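Local coordinates for protein isomerase/lactonizing enzyme (Agrobacterium tumefaciens, PDB 1RVK) that is of unknown function but, as a magnesium-binding member of the enolase superfamily, probably abstracts a proton beside a substrate carboxylate to give an enolate intermediate, at residues V8-T13 and T52-V57; E47-T52 and A112-G117; D77-W82 and G288-L293; T100-D105 and T281-V286; E269-G274 and M296-A301. All coordinates share one frame; numbering follows the deposited sequence.

Interaction 1: V8-T13 and T52-V57; sequences VRVFRT and TAPEIV
A chi1 of 175° turns CG1 of Val8 away from its own backbone N and sets CG2 beside that nitrogen, so both branches of the fork come up against Val57. On the other side, Val57 has a chi1 of -68°, which puts its CG2 in the crowded position between backbone N and carbonyl carbon and aims it at the strand. The two valines cross obliquely: Val8 CG1 rests on Val57 CG2 at 3.7 Å, while Val8 CG2 lies over the backbone, 3.5 Å from Val57 O. Two residues along the strand, Val10 faces the same way and brings its CG1 to CG of Pro54 at 4.1 Å, the side chain and the proline ring meeting at about a right angle. Beta-branched valines suit the strand, and proline suits the first turn of the short 3-10 segment 54-56, where its fixed phi costs nothing and no N-H is wasted. That turn is closed by Val57 N bonding to Pro54 O at 3.1 Å, which helps to set Pro54 and Val57 relative to each other. Ile62 of helix 59-70 touches Val8 and Val57 together, extending the apolar patch. No hydrogen bond joins the two segments. The contact is therefore one of dispersion and hydrophobic burial, in which shape fit rather than directional bonding probably governs this side of the loop's seat on strand 3-15.

Interaction 2: E47-T52 and A112-G117; sequences EGHSFT and AGRSLG
Arg114 lays its aliphatic stem against the backbone carbonyl of Glu47 and its guanidinium against His49. The closest approach is Arg114 CD to Glu47 O, 3.4 Å. Arg114 CB is 3.8 Å from Glu47 O. Farther along the extended chain, His49 CD2 sits over one face of the guanidinium, 3.9 Å from Arg114 NE and displaced toward the rim. The imidazole thus arrives edge-on: its plane stands 79° from that of the guanidinium, so the two flat groups are not stacked. His49 NE2 and Arg114 NE remain 4.6 Å apart; a charged ring would probably be disfavoured by the arginine, though Asp110 nearby would offset part of this. The next shell explains the placement. One turn earlier on the helix, Asp110 forms a salt bridge to Arg114 NE through OD2, and the same oxygen accepts the backbone N-H of His49, so a single carboxylate ties the strand to the arginine. His49 ND1 is bonded to Thr39 OG1 on the adjoining strand, which helps to fix the ring's rotation, and Phe373 meets the ring edge to face. The carboxylate of Glu47 points elsewhere, to Arg41. Past Arg114 the helix stops in a Schellman motif, with Gly117 supplying the positive phi. A three-stranded antiparallel sheet packed by helices in this way is typical of the N-terminal capping domain of the enolase superfamily.

Interaction 3: D77-W82 and G288-L293; sequences DRERLW and GITPAL
Trp82 and Pro291 form the tight part of the contact. CD of Pro291 hangs over one face of the indole, 4.0 Å from the centroid of the five-membered ring and 29° off its normal, a CH-pi contact. The pyrrolidine continues over the ring toward the six-membered half, with CG 3.8 Å from Trp82 CZ2. A flat indole and a compact proline, which gives up no hydrogen bond in the first turn of a helix, suit this buried fit, and Trp82 NE1 is satisfied by Gly287 O. Here helix 78-89 of the capping domain docks on the start of helix 289-301 of the barrel domain, the domain pairing characteristic of the enolase superfamily. Gly288 stands at the N-cap position, with backbone angles that a side chain could hardly tolerate, because the preceding carbonyl oxygen lies too near. Toward solvent the packing slackens. Glu79, bent at chi2 (62°), brings OE1 to 3.4 Å from Thr290 CG2, but its charge is answered elsewhere, OE2 forming a salt bridge with Lys294. Between Arg78 and Thr290 the link is indirect: a water accepts from Arg78 NE and donates to Thr290 OG1, each at 3.0 Å. That hydroxyl is also bonded to Asp105 and Trp109, while the arginine lies in a cation-pi contact with Trp109.

Interaction 4: T100-D105 and T281-V286; sequences TLAVVD and TGVNDV
The carboxamide of Asn284 approaches helix 98-116 by its oxygen: OD1 comes to 3.8 Å from CB of Ala102. CG lies beside the asparagine's backbone N (chi1 -81°), and a chi2 of only -11° nearly eclipses OD1 with the CA-CB bond, which directs the carbonyl oxygen toward the alanine. The second flat group is the peptide that follows Val283, whose O stands 3.4 Å from the same Ala102 CB. One methyl thus touches two oxygens, in van der Waals contact alone, for no hydrogen bond spans the segments. Val283 O has a more fitting partner in Gly288 N, a probable hydrogen bond. The remaining touch is apolar, Ala102 CB to Val283 CG1 at 4.3 Å. Alanine suits this site because the backbones run close: the CA atoms of Ala102 and Asn284 are 5.6 Å apart, a gap bridged by a single methyl. The side chain of Asn284 lies about 12 Å from the magnesium ion, so the contact is near the active-site region without belonging to the metal's shell. Next to it, Asp285 OD2 is bonded to His309 ND1, a pairing that recalls the Asp-His dyads of mandelate racemase relatives. Around the contact, Val283 packs on Met314 and Val318 of helix 313-321 and on Ile289 of helix 289-301, and Asn284 also touches Met314. The short helical turn 283-286, following barrel strand 278-281, is thereby wedged between helix 98-116 of the capping domain and the helices of the barrel.

Interaction 5: E269-G274 and M296-A301; sequences EWIKAG and MHLAEA
Ile271 reaches from helix 263-272 toward Leu298 on helix 289-301. From CB, which points at the opposite helix, the chain continues to CG1, placed beside the backbone N and away from the carbonyl carbon by a chi1 of -67°. A chi2 of 179° then stretches CD1 to the full length of the side chain, and this terminal methyl makes the contact. It meets Leu298 at the branch point, 3.7 Å from CG, with Leu298 CD1 and CD2 each 4.0 Å away, so the methyl is set against the fork of the leucine. The two side chains approach tip to tip, Leu298 extending its fork to meet the isoleucine. The same CD1 also reaches the neighbouring backbone, 4.3 Å from CA of Ala299, where a small residue lets a long one come in close. Toward the barrel wall, Ile271 and Ala299 both rest on Leu279 of strand 278-281, and Ala299 also touches Cys306 of the next strand. Behind Ile271 the helix ends in a Schellman motif, where Gly274 readily adopts positive phi. Two neighbouring outer helices, meeting through aliphatic side chains over strand 278-281, which lies between them in the chain, are the usual lateral packing of a beta/alpha (TIM) barrel, here that of the enolase-type C-terminal domain.

Interactions 1 and 2 lie within the capping domain, centres about 17 Å apart; they share Thr52 and the three-stranded sheet, and their segments alternate along the chain. Interactions 3 and 4, centres about 9 Å apart, join that domain to the barrel, and the hydrogen bond of Thr290 to Asp105 probably ties one to the other. Helix 98-116 serves interactions 2 and 4, helix 289-301 interactions 3 and 5. Interaction 5 lies inside the barrel domain, about 34 Å between centres from interaction 1. Interaction 1 closes before 3, 4 and 5 open, and the segments of 4 fall between those of 3. Distant residues thus fasten cap to barrel, consistent with an active site at the domain boundary.

Interaction 1: V8-T13 and T52-V57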
# COMPACT_ATOMS: atom_id res chain seq x y z
N VAL A 8 -4.15 14.50 -17.35
CA VAL A 8 -4.94 13.80 -16.35
C VAL A 8 -6.32 13.52 -16.94
O VAL A 8 -6.97 14.41 -17.47
CB VAL A 8 -5.11 14.64 -15.07
CG1 VAL A 8 -6.05 13.92 -14.10
CG2 VAL A 8 -3.76 14.87 -14.41
N ARG A 9 -6.74 12.26 -16.84
CA ARG A 9 -8.04 11.85 -17.34
C ARG A 9 -8.82 11.26 -16.17
O ARG A 9 -8.40 10.27 -15.58
CB ARG A 9 -7.89 10.81 -18.45
CG ARG A 9 -7.24 11.34 -19.71
CD ARG A 9 -7.05 10.24 -20.75
NE ARG A 9 -6.64 10.78 -22.04
CZ ARG A 9 -5.48 11.39 -22.27
NH1 ARG A 9 -4.60 11.54 -21.30
NH2 ARG A 9 -5.21 11.85 -23.49
N VAL A 10 -9.94 11.90 -15.83
CA VAL A 10 -10.77 11.43 -14.74
C VAL A 10 -11.93 10.64 -15.34
O VAL A 10 -12.57 11.07 -16.30
CB VAL A 10 -11.32 12.61 -13.91
CG1 VAL A 10 -12.12 12.08 -12.72
CG2 VAL A 10 -10.17 13.48 -13.43
N PHE A 11 -12.19 9.47 -14.77
CA PHE A 11 -13.27 8.62 -15.25
C PHE A 11 -13.98 7.97 -14.07
O PHE A 11 -13.51 8.07 -12.93
CB PHE A 11 -12.72 7.53 -16.17
CG PHE A 11 -11.73 6.61 -15.50
CD1 PHE A 11 -10.41 7.01 -15.31
CD2 PHE A 11 -12.13 5.36 -15.04
CE1 PHE A 11 -9.50 6.17 -14.68
CE2 PHE A 11 -11.23 4.51 -14.40
CZ PHE A 11 -9.90 4.92 -14.22
N ARG A 12 -15.10 7.32 -14.34
CA ARG A 12 -15.88 6.66 -13.29
C ARG A 12 -15.67 5.15 -13.29
O ARG A 12 -15.80 4.50 -14.33
CB ARG A 12 -17.37 6.94 -13.47
CG ARG A 12 -17.72 8.37 -13.84
CD ARG A 12 -19.13 8.45 -14.44
NE ARG A 12 -19.35 9.70 -15.17
CZ ARG A 12 -19.43 10.90 -14.60
NH1 ARG A 12 -19.31 11.03 -13.29
NH2 ARG A 12 -19.62 11.98 -15.35
N THR A 13 -15.33 4.59 -12.13
CA THR A 13 -15.15 3.16 -11.99
C THR A 13 -16.30 2.66 -11.11
O THR A 13 -16.72 3.34 -10.17
CB THR A 13 -13.80 2.81 -11.32
OG1 THR A 13 -13.67 1.39 -11.21
CG2 THR A 13 -13.70 3.43 -9.93
N THR A 52 -4.55 7.31 -9.51
CA THR A 52 -4.66 7.90 -8.18
C THR A 52 -5.99 8.62 -8.05
O THR A 52 -6.77 8.69 -9.00
CB THR A 52 -3.52 8.90 -7.90
OG1 THR A 52 -3.48 9.21 -6.50
CG2 THR A 52 -3.72 10.19 -8.69
N ALA A 53 -6.26 9.15 -6.86
CA ALA A 53 -7.51 9.87 -6.61
C ALA A 53 -7.44 11.23 -7.29
O ALA A 53 -6.40 11.89 -7.29
CB ALA A 53 -7.72 10.04 -5.11
N PRO A 54 -8.57 11.69 -7.86
CA PRO A 54 -8.68 12.97 -8.56
C PRO A 54 -8.03 14.18 -7.89
O PRO A 54 -7.30 14.93 -8.53
CB PRO A 54 -10.19 13.14 -8.73
CG PRO A 54 -10.66 11.73 -8.90
CD PRO A 54 -9.87 11.00 -7.83
N GLU A 55 -8.30 14.38 -6.60
CA GLU A 55 -7.75 15.53 -5.87
C GLU A 55 -6.23 15.60 -5.84
O GLU A 55 -5.65 16.68 -5.76
CB GLU A 55 -8.28 15.54 -4.43
CG GLU A 55 -9.76 15.87 -4.31
CD GLU A 55 -10.09 17.28 -4.77
OE1 GLU A 55 -11.08 17.44 -5.51
OE2 GLU A 55 -9.36 18.22 -4.39
N ILE A 56 -5.58 14.44 -5.92
CA ILE A 56 -4.13 14.37 -5.88
C ILE A 56 -3.46 14.90 -7.15
O ILE A 56 -2.32 15.36 -7.11
CB ILE A 56 -3.70 12.92 -5.59
CG1 ILE A 56 -4.16 12.54 -4.18
CG2 ILE A 56 -2.19 12.76 -5.72
CD1 ILE A 56 -4.14 11.05 -3.88
N VAL A 57 -4.17 14.84 -8.27
CA VAL A 57 -3.65 15.32 -9.54
C VAL A 57 -4.59 16.35 -10.16
O VAL A 57 -4.73 16.42 -11.39
CB VAL A 57 -3.44 14.17 -10.54
CG1 VAL A 57 -2.32 13.26 -10.07
CG2 VAL A 57 -4.74 13.38 -10.69

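Interaction 2: E47-T52 and A112-G117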
# COMPACT_ATOMS: atom_id res chain seq x y z
N GLU A 47 4.30 6.75 -23.99
CA GLU A 47 3.54 7.20 -22.83
C GLU A 47 3.74 6.31 -21.61
O GLU A 47 4.09 5.14 -21.73
CB GLU A 47 2.04 7.24 -23.16
CG GLU A 47 1.66 8.27 -24.21
CD GLU A 47 0.19 8.19 -24.61
OE1 GLU A 47 -0.25 9.06 -25.39
OE2 GLU A 47 -0.51 7.26 -24.16
N GLY A 48 3.51 6.91 -20.44
CA GLY A 48 3.61 6.22 -19.17
C GLY A 48 2.37 6.63 -18.39
O GLY A 48 1.97 7.79 -18.44
N HIS A 49 1.77 5.69 -17.66
CA HIS A 49 0.55 5.98 -16.92
C HIS A 49 0.57 5.52 -15.46
O HIS A 49 1.32 4.61 -15.10
CB HIS A 49 -0.64 5.28 -17.59
CG HIS A 49 -0.60 5.32 -19.08
ND1 HIS A 49 -1.02 6.41 -19.81
CD2 HIS A 49 -0.18 4.40 -19.99
CE1 HIS A 49 -0.85 6.16 -21.10
NE2 HIS A 49 -0.34 4.95 -21.23
N SER A 50 -0.27 6.14 -14.65
CA SER A 50 -0.39 5.77 -13.24
C SER A 50 -1.73 6.29 -12.71
O SER A 50 -2.19 7.35 -13.11
CB SER A 50 0.78 6.34 -12.43
OG SER A 50 0.93 5.61 -11.22
N PHE A 51 -2.33 5.53 -11.80
CA PHE A 51 -3.64 5.87 -11.24
C PHE A 51 -3.59 6.43 -9.82
O PHE A 51 -2.72 6.08 -9.03
CB PHE A 51 -4.53 4.63 -11.25
CG PHE A 51 -4.80 4.09 -12.62
CD1 PHE A 51 -5.82 4.62 -13.39
CD2 PHE A 51 -4.00 3.09 -13.16
CE1 PHE A 51 -6.05 4.16 -14.69
CE2 PHE A 51 -4.22 2.62 -14.45
CZ PHE A 51 -5.24 3.16 -15.22
N THR A 52 -4.55 7.31 -9.51
CA THR A 52 -4.66 7.90 -8.18
C THR A 52 -5.99 8.62 -8.05
O THR A 52 -6.77 8.69 -9.00
CB THR A 52 -3.52 8.90 -7.90
OG1 THR A 52 -3.48 9.21 -6.50
CG2 THR A 52 -3.72 10.19 -8.69
N ALA A 112 9.35 4.71 -18.78
CA ALA A 112 10.64 4.14 -19.13
C ALA A 112 10.49 2.67 -19.48
O ALA A 112 11.09 2.18 -20.44
CB ALA A 112 11.62 4.30 -17.96
N GLY A 113 9.68 1.96 -18.70
CA GLY A 113 9.46 0.54 -18.94
C GLY A 113 8.76 0.26 -20.26
O GLY A 113 9.17 -0.62 -21.02
N ARG A 114 7.69 1.00 -20.53
CA ARG A 114 6.96 0.82 -21.77
C ARG A 114 7.84 1.21 -22.96
O ARG A 114 7.82 0.54 -24.00
CB ARG A 114 5.67 1.64 -21.77
CG ARG A 114 4.57 1.06 -20.88
CD ARG A 114 3.29 1.90 -20.94
NE ARG A 114 2.26 1.40 -20.03
CZ ARG A 114 1.22 0.65 -20.40
NH1 ARG A 114 1.06 0.31 -21.68
NH2 ARG A 114 0.35 0.23 -19.49
N SER A 115 8.62 2.28 -22.81
CA SER A 115 9.49 2.73 -23.88
C SER A 115 10.57 1.70 -24.23
O SER A 115 10.97 1.57 -25.39
CB SER A 115 10.17 4.05 -23.50
OG SER A 115 9.21 5.08 -23.30
N LEU A 116 11.02 0.97 -23.22
CA LEU A 116 12.06 -0.05 -23.41
C LEU A 116 11.49 -1.45 -23.57
O LEU A 116 12.22 -2.39 -23.90
CB LEU A 116 13.03 -0.03 -22.22
CG LEU A 116 13.78 1.28 -21.93
CD1 LEU A 116 14.50 1.15 -20.60
CD2 LEU A 116 14.75 1.58 -23.05
N GLY A 117 10.19 -1.60 -23.33
CA GLY A 117 9.56 -2.91 -23.44
C GLY A 117 10.04 -3.81 -22.32
O GLY A 117 10.23 -5.01 -22.51

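Interaction 3: D77-W82 and G288-L293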
# COMPACT_ATOMS: atom_id res chain seq x y z
N ASP A 77 15.58 11.04 -16.30
CA ASP A 77 16.23 11.68 -15.16
C ASP A 77 15.32 11.67 -13.94
O ASP A 77 15.11 12.70 -13.30
CB ASP A 77 16.59 13.12 -15.51
CG ASP A 77 17.67 13.21 -16.57
OD1 ASP A 77 17.81 14.30 -17.17
OD2 ASP A 77 18.38 12.21 -16.79
N ARG A 78 14.82 10.48 -13.60
CA ARG A 78 13.91 10.31 -12.48
C ARG A 78 14.41 10.85 -11.14
O ARG A 78 13.64 11.39 -10.36
CB ARG A 78 13.54 8.83 -12.33
CG ARG A 78 12.77 8.27 -13.51
CD ARG A 78 12.37 6.83 -13.26
NE ARG A 78 13.53 5.95 -13.19
CZ ARG A 78 14.15 5.44 -14.25
NH1 ARG A 78 15.21 4.65 -14.09
NH2 ARG A 78 13.72 5.71 -15.47
N GLU A 79 15.70 10.68 -10.87
CA GLU A 79 16.24 11.18 -9.61
C GLU A 79 16.21 12.71 -9.58
O GLU A 79 15.80 13.31 -8.59
CB GLU A 79 17.67 10.67 -9.39
CG GLU A 79 18.26 11.04 -8.03
CD GLU A 79 17.49 10.45 -6.85
OE1 GLU A 79 16.64 9.56 -7.07
OE2 GLU A 79 17.74 10.87 -5.70
N ARG A 80 16.63 13.34 -10.68
CA ARG A 80 16.63 14.80 -10.74
C ARG A 80 15.22 15.35 -10.66
O ARG A 80 14.96 16.34 -9.98
CB ARG A 80 17.30 15.29 -12.03
CG ARG A 80 17.27 16.81 -12.19
CD ARG A 80 18.18 17.26 -13.33
NE ARG A 80 17.76 16.75 -14.63
CZ ARG A 80 16.74 17.23 -15.34
NH1 ARG A 80 16.02 18.25 -14.87
NH2 ARG A 80 16.45 16.71 -16.52
N LEU A 81 14.29 14.70 -11.36
CA LEU A 81 12.91 15.17 -11.36
C LEU A 81 12.23 14.96 -10.01
O LEU A 81 11.47 15.82 -9.55
CB LEU A 81 12.12 14.48 -12.48
CG LEU A 81 12.68 14.77 -13.88
CD1 LEU A 81 11.89 14.01 -14.94
CD2 LEU A 81 12.61 16.26 -14.15
N TRP A 82 12.52 13.84 -9.35
CA TRP A 82 11.92 13.58 -8.05
C TRP A 82 12.45 14.60 -7.05
O TRP A 82 11.69 15.16 -6.26
CB TRP A 82 12.27 12.17 -7.55
CG TRP A 82 11.49 11.77 -6.33
CD1 TRP A 82 10.26 11.19 -6.29
CD2 TRP A 82 11.87 11.99 -4.97
NE1 TRP A 82 9.84 11.04 -4.99
CE2 TRP A 82 10.81 11.52 -4.16
CE3 TRP A 82 13.00 12.54 -4.35
CZ2 TRP A 82 10.85 11.59 -2.76
CZ3 TRP A 82 13.04 12.61 -2.95
CH2 TRP A 82 11.97 12.13 -2.18
N GLY A 288 6.64 7.52 -3.98
CA GLY A 288 7.02 6.87 -5.22
C GLY A 288 7.90 5.64 -5.12
O GLY A 288 8.35 5.25 -4.04
N ILE A 289 8.13 5.01 -6.27
CA ILE A 289 8.96 3.83 -6.36
C ILE A 289 10.41 4.19 -6.04
O ILE A 289 11.09 3.45 -5.34
CB ILE A 289 8.86 3.21 -7.78
CG1 ILE A 289 7.48 2.59 -7.97
CG2 ILE A 289 9.94 2.15 -7.99
CD1 ILE A 289 7.19 2.17 -9.40
N THR A 290 10.87 5.33 -6.54
CA THR A 290 12.24 5.75 -6.29
C THR A 290 12.56 5.81 -4.79
O THR A 290 13.49 5.16 -4.33
CB THR A 290 12.53 7.10 -6.97
OG1 THR A 290 12.25 6.98 -8.38
CG2 THR A 290 13.99 7.51 -6.79
N PRO A 291 11.79 6.59 -4.00
CA PRO A 291 12.10 6.63 -2.57
C PRO A 291 11.79 5.32 -1.85
O PRO A 291 12.39 5.01 -0.82
CB PRO A 291 11.25 7.81 -2.06
CG PRO A 291 10.10 7.85 -3.03
CD PRO A 291 10.79 7.61 -4.35
N ALA A 292 10.86 4.53 -2.38
CA ALA A 292 10.53 3.25 -1.76
C ALA A 292 11.76 2.35 -1.85
O ALA A 292 12.12 1.66 -0.90
CB ALA A 292 9.34 2.60 -2.46
N LEU A 293 12.41 2.36 -3.01
CA LEU A 293 13.61 1.54 -3.19
C LEU A 293 14.69 2.00 -2.22
O LEU A 293 15.42 1.18 -1.67
CB LEU A 293 14.11 1.64 -4.64
CG LEU A 293 13.43 0.73 -5.67
CD1 LEU A 293 13.80 -0.72 -5.40
CD2 LEU A 293 11.93 0.89 -5.60
O HOH W 1 14.41 6.30 -10.33

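Interaction 4: T100-D105 and T281-V286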
# COMPACT_ATOMS: atom_id res chain seq x y z
N THR A 100 1.16 13.09 -4.50
CA THR A 100 1.35 13.62 -5.85
C THR A 100 2.71 13.16 -6.38
O THR A 100 2.84 12.78 -7.55
CB THR A 100 1.28 15.16 -5.88
OG1 THR A 100 -0.04 15.59 -5.51
CG2 THR A 100 1.58 15.69 -7.28
N LEU A 101 3.72 13.20 -5.53
CA LEU A 101 5.06 12.77 -5.92
C LEU A 101 5.03 11.30 -6.36
O LEU A 101 5.68 10.92 -7.33
CB LEU A 101 6.03 12.92 -4.75
CG LEU A 101 6.73 14.26 -4.50
CD1 LEU A 101 7.86 14.41 -5.50
CD2 LEU A 101 5.76 15.42 -4.60
N ALA A 102 4.27 10.48 -5.63
CA ALA A 102 4.19 9.06 -5.93
C ALA A 102 3.61 8.75 -7.31
O ALA A 102 4.15 7.92 -8.04
CB ALA A 102 3.36 8.34 -4.86
N VAL A 103 2.51 9.41 -7.66
CA VAL A 103 1.88 9.15 -8.95
C VAL A 103 2.77 9.59 -10.11
O VAL A 103 2.87 8.90 -11.12
CB VAL A 103 0.52 9.86 -9.07
CG1 VAL A 103 -0.25 9.32 -10.28
CG2 VAL A 103 -0.28 9.64 -7.80
N VAL A 104 3.42 10.74 -9.95
CA VAL A 104 4.30 11.24 -11.00
C VAL A 104 5.50 10.31 -11.18
O VAL A 104 5.87 9.97 -12.31
CB VAL A 104 4.81 12.66 -10.66
CG1 VAL A 104 5.81 13.11 -11.71
CG2 VAL A 104 3.64 13.63 -10.61
N ASP A 105 6.11 9.90 -10.07
CA ASP A 105 7.27 9.01 -10.12
C ASP A 105 6.86 7.68 -10.76
O ASP A 105 7.61 7.12 -11.56
CB ASP A 105 7.80 8.77 -8.70
CG ASP A 105 9.07 7.94 -8.68
OD1 ASP A 105 10.12 8.42 -9.16
OD2 ASP A 105 9.02 6.80 -8.18
N THR A 281 7.41 0.67 4.55
CA THR A 281 7.44 1.70 3.53
C THR A 281 6.26 1.41 2.63
O THR A 281 5.49 0.48 2.87
CB THR A 281 8.75 1.65 2.70
OG1 THR A 281 8.83 2.82 1.87
CG2 THR A 281 8.77 0.41 1.80
N GLY A 282 6.11 2.22 1.59
CA GLY A 282 5.02 2.03 0.65
C GLY A 282 5.16 3.11 -0.40
O GLY A 282 5.54 4.23 -0.07
N VAL A 283 4.88 2.78 -1.65
CA VAL A 283 5.01 3.76 -2.72
C VAL A 283 4.21 5.03 -2.43
O VAL A 283 4.72 6.14 -2.59
CB VAL A 283 4.57 3.17 -4.07
CG1 VAL A 283 4.54 4.25 -5.13
CG2 VAL A 283 5.54 2.06 -4.47
N ASN A 284 2.96 4.87 -1.99
CA ASN A 284 2.15 6.04 -1.68
C ASN A 284 2.59 6.76 -0.42
O ASN A 284 2.37 7.96 -0.26
CB ASN A 284 0.67 5.66 -1.55
CG ASN A 284 -0.02 5.53 -2.88
OD1 ASN A 284 0.54 5.90 -3.91
ND2 ASN A 284 -1.24 5.00 -2.88
N ASP A 285 3.21 6.02 0.49
CA ASP A 285 3.64 6.59 1.76
C ASP A 285 4.93 7.40 1.72
O ASP A 285 5.09 8.34 2.50
CB ASP A 285 3.76 5.48 2.80
CG ASP A 285 2.47 4.71 2.96
OD1 ASP A 285 1.46 5.30 3.39
OD2 ASP A 285 2.47 3.50 2.64
N VAL A 286 5.85 7.04 0.84
CA VAL A 286 7.12 7.76 0.78
C VAL A 286 7.34 8.57 -0.49
O VAL A 286 8.42 9.11 -0.70
CB VAL A 286 8.31 6.81 0.99
CG1 VAL A 286 8.15 6.09 2.33
CG2 VAL A 286 8.41 5.82 -0.15

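Interaction 5: E269-G274 and M296-A301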
# COMPACT_ATOMS: atom_id res chain seq x y z
N GLU A 269 15.42 7.58 10.87
CA GLU A 269 15.34 7.96 12.27
C GLU A 269 14.71 6.84 13.09
O GLU A 269 15.11 6.61 14.24
CB GLU A 269 14.53 9.25 12.43
CG GLU A 269 15.06 10.41 11.58
CD GLU A 269 16.51 10.75 11.88
OE1 GLU A 269 17.12 11.46 11.05
OE2 GLU A 269 17.05 10.33 12.93
N TRP A 270 13.75 6.13 12.51
CA TRP A 270 13.11 5.03 13.22
C TRP A 270 14.13 3.92 13.47
O TRP A 270 14.11 3.27 14.51
CB TRP A 270 11.91 4.49 12.43
CG TRP A 270 10.66 5.29 12.69
CD1 TRP A 270 10.48 6.63 12.50
CD2 TRP A 270 9.43 4.80 13.25
NE1 TRP A 270 9.22 7.01 12.90
CE2 TRP A 270 8.56 5.90 13.37
CE3 TRP A 270 8.99 3.54 13.65
CZ2 TRP A 270 7.26 5.78 13.88
CZ3 TRP A 270 7.70 3.42 14.16
CH2 TRP A 270 6.85 4.53 14.27
N ILE A 271 15.05 3.72 12.53
CA ILE A 271 16.08 2.70 12.69
C ILE A 271 17.09 3.15 13.75
O ILE A 271 17.44 2.39 14.65
CB ILE A 271 16.83 2.43 11.36
CG1 ILE A 271 15.88 1.78 10.35
CG2 ILE A 271 18.04 1.54 11.61
CD1 ILE A 271 16.51 1.50 9.00
N LYS A 272 17.54 4.39 13.62
CA LYS A 272 18.52 4.96 14.53
C LYS A 272 18.06 4.96 15.99
O LYS A 272 18.86 4.71 16.90
CB LYS A 272 18.86 6.39 14.10
CG LYS A 272 20.01 7.03 14.87
CD LYS A 272 21.30 6.23 14.71
CE LYS A 272 22.51 7.01 15.21
NZ LYS A 272 22.83 8.16 14.32
N ALA A 273 16.78 5.22 16.20
CA ALA A 273 16.23 5.28 17.55
C ALA A 273 15.71 3.94 18.05
O ALA A 273 15.30 3.82 19.21
CB ALA A 273 15.11 6.32 17.61
N GLY A 274 15.74 2.92 17.19
CA GLY A 274 15.25 1.61 17.58
C GLY A 274 13.76 1.63 17.88
O GLY A 274 13.30 1.00 18.83
N MSE A 296 14.08 0.50 1.07
CA MSE A 296 14.37 -0.94 1.08
C MSE A 296 15.87 -1.16 1.28
O MSE A 296 16.28 -2.03 2.04
CB MSE A 296 13.95 -1.60 -0.24
CG MSE A 296 12.46 -1.59 -0.55
SE MSE A 296 11.39 -2.53 0.76
CE MSE A 296 12.26 -4.26 0.69
N HIS A 297 16.68 -0.36 0.59
CA HIS A 297 18.13 -0.47 0.70
C HIS A 297 18.61 -0.04 2.08
O HIS A 297 19.53 -0.64 2.64
CB HIS A 297 18.78 0.39 -0.39
CG HIS A 297 18.42 -0.04 -1.78
ND1 HIS A 297 18.59 0.77 -2.88
CD2 HIS A 297 17.90 -1.20 -2.24
CE1 HIS A 297 18.19 0.12 -3.96
NE2 HIS A 297 17.76 -1.08 -3.60
N LEU A 298 17.98 1.00 2.61
CA LEU A 298 18.31 1.50 3.95
C LEU A 298 18.14 0.36 4.95
O LEU A 298 19.03 0.06 5.74
CB LEU A 298 17.38 2.66 4.30
CG LEU A 298 17.27 3.06 5.77
CD1 LEU A 298 18.59 3.63 6.27
CD2 LEU A 298 16.15 4.09 5.93
N ALA A 299 16.97 -0.28 4.92
CA ALA A 299 16.69 -1.38 5.83
C ALA A 299 17.68 -2.52 5.65
O ALA A 299 18.21 -3.06 6.63
CB ALA A 299 15.26 -1.89 5.61
N GLU A 300 17.93 -2.90 4.41
CA GLU A 300 18.85 -3.99 4.13
C GLU A 300 20.24 -3.75 4.71
O GLU A 300 20.88 -4.67 5.21
CB GLU A 300 18.97 -4.23 2.62
CG GLU A 300 19.87 -5.40 2.28
CD GLU A 300 20.23 -5.46 0.81
OE1 GLU A 300 21.09 -6.28 0.44
OE2 GLU A 300 19.66 -4.67 0.03
N ALA A 301 20.72 -2.50 4.64
CA ALA A 301 22.05 -2.19 5.17
C ALA A 301 22.11 -2.45 6.67
O ALA A 301 23.19 -2.71 7.21
CB ALA A 301 22.41 -0.73 4.86